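Local coordinates for protein A49R (Vaccinia virus, PDB 4D5T) that inhibits host NF-kappa-B activation by binding BTRC, which diminishes ubiquitination of the inhibitor NFKBIA and keeps p65 in the cytoplasm, at residues 64-67 and 68-72. Sequence-based numbering, arbitrary orientation.
Sequences ENYQ and TELIN
Glu64 and Thr68, Tyr66 and Leu70, and Gln67 and Ile71 meet one turn apart within the short helix 64-72, a local contact at the surface of this all-helical Bcl-2-like protein. Four successive i to i+4 backbone hydrogen bonds hold the turns together, from Thr68 N to Glu64 O through to Ile71 N to Gln67 O, the last measuring 2.8 Å. The first carbonyl is gripped twice: besides the amide, Thr68 OG1 donates to Glu64 O at 2.7 Å, lying above the carbonyl plane, while Thr68 N comes from the opposite face. Thr68 reaches this position because its OG1 stands beside its own backbone N (chi1 -68°), turning the hydroxyl back toward the preceding turn and satisfying it within the helix.

On another side, with CG anti to the backbone N in both residues (chi1 172° and -175°), the Tyr66 ring and the Leu70 side chain meet, methyl CD1 coming obliquely to the phenol end, 4.2 Å from Tyr66 CZ. The same methyl lies 3.8 Å from Gln67 OE1, where the bent glutamine chain runs alongside the leucine. The CG1-CD1 arm of Ile71 runs past the carbonyl of the preceding turn, CD1 lying 3.3 Å from Gln67 O.

The carboxylate of Glu64 reaches back to hydrogen-bond Tyr58 of helix 49-61, and Gln67 and Ile71 both rest on Tyr107 of helix 95-109, packing this short helix against its longer neighbour.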
ATOM      1  N   GLU A  64     -11.028  -5.103   5.246  1.00 37.13           N
ATOM      2  CA  GLU A  64     -11.653  -4.698   4.010  1.00 36.24           C
ATOM      3  C   GLU A  64     -13.178  -4.458   4.164  1.00 36.19           C
ATOM      4  O   GLU A  64     -13.666  -3.390   3.772  1.00 34.32           O
ATOM      5  CB  GLU A  64     -11.385  -5.685   2.903  1.00 40.06           C
ATOM      6  CG  GLU A  64     -12.104  -5.285   1.625  1.00 42.94           C
ATOM      7  CD  GLU A  64     -11.683  -6.150   0.436  1.00 44.48           C
ATOM      8  OE1 GLU A  64     -10.540  -6.075   0.036  1.00 43.70           O
ATOM      9  OE2 GLU A  64     -12.518  -6.877  -0.128  1.00 45.01           O
ATOM     10  N   ASN A  65     -13.909  -5.387   4.784  1.00 37.22           N
ATOM     11  CA  ASN A  65     -15.382  -5.193   4.926  1.00 40.25           C
ATOM     12  C   ASN A  65     -15.765  -3.974   5.799  1.00 37.70           C
ATOM     13  O   ASN A  65     -16.644  -3.174   5.427  1.00 39.58           O
ATOM     14  CB  ASN A  65     -16.070  -6.445   5.447  1.00 44.77           C
ATOM     15  CG  ASN A  65     -16.058  -7.573   4.439  1.00 53.32           C
ATOM     16  OD1 ASN A  65     -15.897  -7.353   3.223  1.00 51.18           O
ATOM     17  ND2 ASN A  65     -16.180  -8.800   4.939  1.00 58.47           N
ATOM     18  N   TYR A  66     -15.116  -3.839   6.950  1.00 36.45           N
ATOM     19  CA  TYR A  66     -15.348  -2.676   7.818  1.00 34.77           C
ATOM     20  C   TYR A  66     -15.054  -1.376   7.098  1.00 34.34           C
ATOM     21  O   TYR A  66     -15.830  -0.443   7.166  1.00 35.02           O
ATOM     22  CB  TYR A  66     -14.448  -2.762   9.053  1.00 34.32           C
ATOM     23  CG  TYR A  66     -14.450  -1.519   9.938  1.00 33.41           C
ATOM     24  CD1 TYR A  66     -15.569  -1.171  10.664  1.00 34.78           C
ATOM     25  CD2 TYR A  66     -13.279  -0.745  10.103  1.00 33.48           C
ATOM     26  CE1 TYR A  66     -15.581  -0.044  11.441  1.00 34.68           C
ATOM     27  CE2 TYR A  66     -13.249   0.356  10.942  1.00 32.00           C
ATOM     28  CZ  TYR A  66     -14.402   0.703  11.604  1.00 34.78           C
ATOM     29  OH  TYR A  66     -14.423   1.825  12.435  1.00 35.34           O
ATOM     30  N   GLN A  67     -13.916  -1.293   6.418  1.00 35.05           N
ATOM     31  CA  GLN A  67     -13.504   0.002   5.830  1.00 38.38           C
ATOM     32  C   GLN A  67     -14.399   0.365   4.661  1.00 41.75           C
ATOM     33  O   GLN A  67     -14.611   1.541   4.421  1.00 47.20           O
ATOM     34  CB  GLN A  67     -12.018   0.019   5.442  1.00 36.52           C
ATOM     35  CG  GLN A  67     -11.038  -0.247   6.585  1.00 37.28           C
ATOM     36  CD  GLN A  67     -10.922   0.879   7.613  1.00 37.94           C
ATOM     37  OE1 GLN A  67     -11.689   1.825   7.627  1.00 41.27           O
ATOM     38  NE2 GLN A  67     -10.076   0.681   8.577  1.00 41.94           N
ATOM     39  N   THR A  68     -14.909  -0.638   3.965  1.00 41.63           N
ATOM     40  CA  THR A  68     -15.893  -0.492   2.907  1.00 46.72           C
ATOM     41  C   THR A  68     -17.187   0.143   3.386  1.00 47.12           C
ATOM     42  O   THR A  68     -17.706   1.050   2.742  1.00 48.74           O
ATOM     43  CB  THR A  68     -16.269  -1.891   2.351  1.00 50.36           C
ATOM     44  OG1 THR A  68     -15.147  -2.444   1.665  1.00 56.80           O
ATOM     45  CG2 THR A  68     -17.479  -1.859   1.407  1.00 52.23           C
ATOM     46  N   GLU A  69     -17.696  -0.358   4.508  1.00 45.89           N
ATOM     47  CA  GLU A  69     -18.885   0.207   5.155  1.00 48.22           C
ATOM     48  C   GLU A  69     -18.581   1.640   5.600  1.00 44.47           C
ATOM     49  O   GLU A  69     -19.320   2.579   5.326  1.00 43.80           O
ATOM     50  CB  GLU A  69     -19.316  -0.644   6.392  1.00 50.84           C
ATOM     51  CG  GLU A  69     -20.143  -1.905   6.159  1.00 56.44           C
ATOM     52  CD  GLU A  69     -21.222  -1.758   5.121  1.00 61.47           C
ATOM     53  OE1 GLU A  69     -22.268  -1.156   5.425  1.00 65.23           O
ATOM     54  OE2 GLU A  69     -20.997  -2.253   3.991  1.00 66.58           O
ATOM     55  N   LEU A  70     -17.429   1.832   6.214  1.00 40.91           N
ATOM     56  CA  LEU A  70     -17.048   3.176   6.645  1.00 39.80           C
ATOM     57  C   LEU A  70     -16.967   4.166   5.450  1.00 38.43           C
ATOM     58  O   LEU A  70     -17.563   5.261   5.479  1.00 40.20           O
ATOM     59  CB  LEU A  70     -15.710   3.141   7.397  1.00 36.91           C
ATOM     60  CG  LEU A  70     -15.203   4.428   8.031  1.00 37.23           C
ATOM     61  CD1 LEU A  70     -14.237   4.150   9.183  1.00 36.41           C
ATOM     62  CD2 LEU A  70     -14.459   5.276   7.018  1.00 37.65           C
ATOM     63  N   ILE A  71     -16.267   3.772   4.411  1.00 36.33           N
ATOM     64  CA  ILE A  71     -16.098   4.617   3.233  1.00 37.51           C
ATOM     65  C   ILE A  71     -17.425   4.910   2.534  1.00 42.01           C
ATOM     66  O   ILE A  71     -17.623   6.029   2.074  1.00 41.39           O
ATOM     67  CB  ILE A  71     -15.060   3.997   2.279  1.00 38.10           C
ATOM     68  CG1 ILE A  71     -13.654   4.278   2.818  1.00 36.74           C
ATOM     69  CG2 ILE A  71     -15.162   4.599   0.898  1.00 37.29           C
ATOM     70  CD1 ILE A  71     -12.655   3.258   2.407  1.00 36.51           C
ATOM     71  N   ASN A  72     -18.333   3.933   2.527  1.00 44.03           N
ATOM     72  CA  ASN A  72     -19.721   4.150   2.075  1.00 47.26           C
ATOM     73  C   ASN A  72     -20.483   5.227   2.807  1.00 47.87           C
ATOM     74  O   ASN A  72     -21.388   5.815   2.246  1.00 48.67           O
ATOM     75  CB  ASN A  72     -20.583   2.904   2.252  1.00 50.43           C
ATOM     76  CG  ASN A  72     -20.446   1.938   1.113  1.00 55.43           C
ATOM     77  OD1 ASN A  72     -19.701   2.197   0.156  1.00 53.12           O
ATOM     78  ND2 ASN A  72     -21.127   0.798   1.222  1.00 51.85           N
TER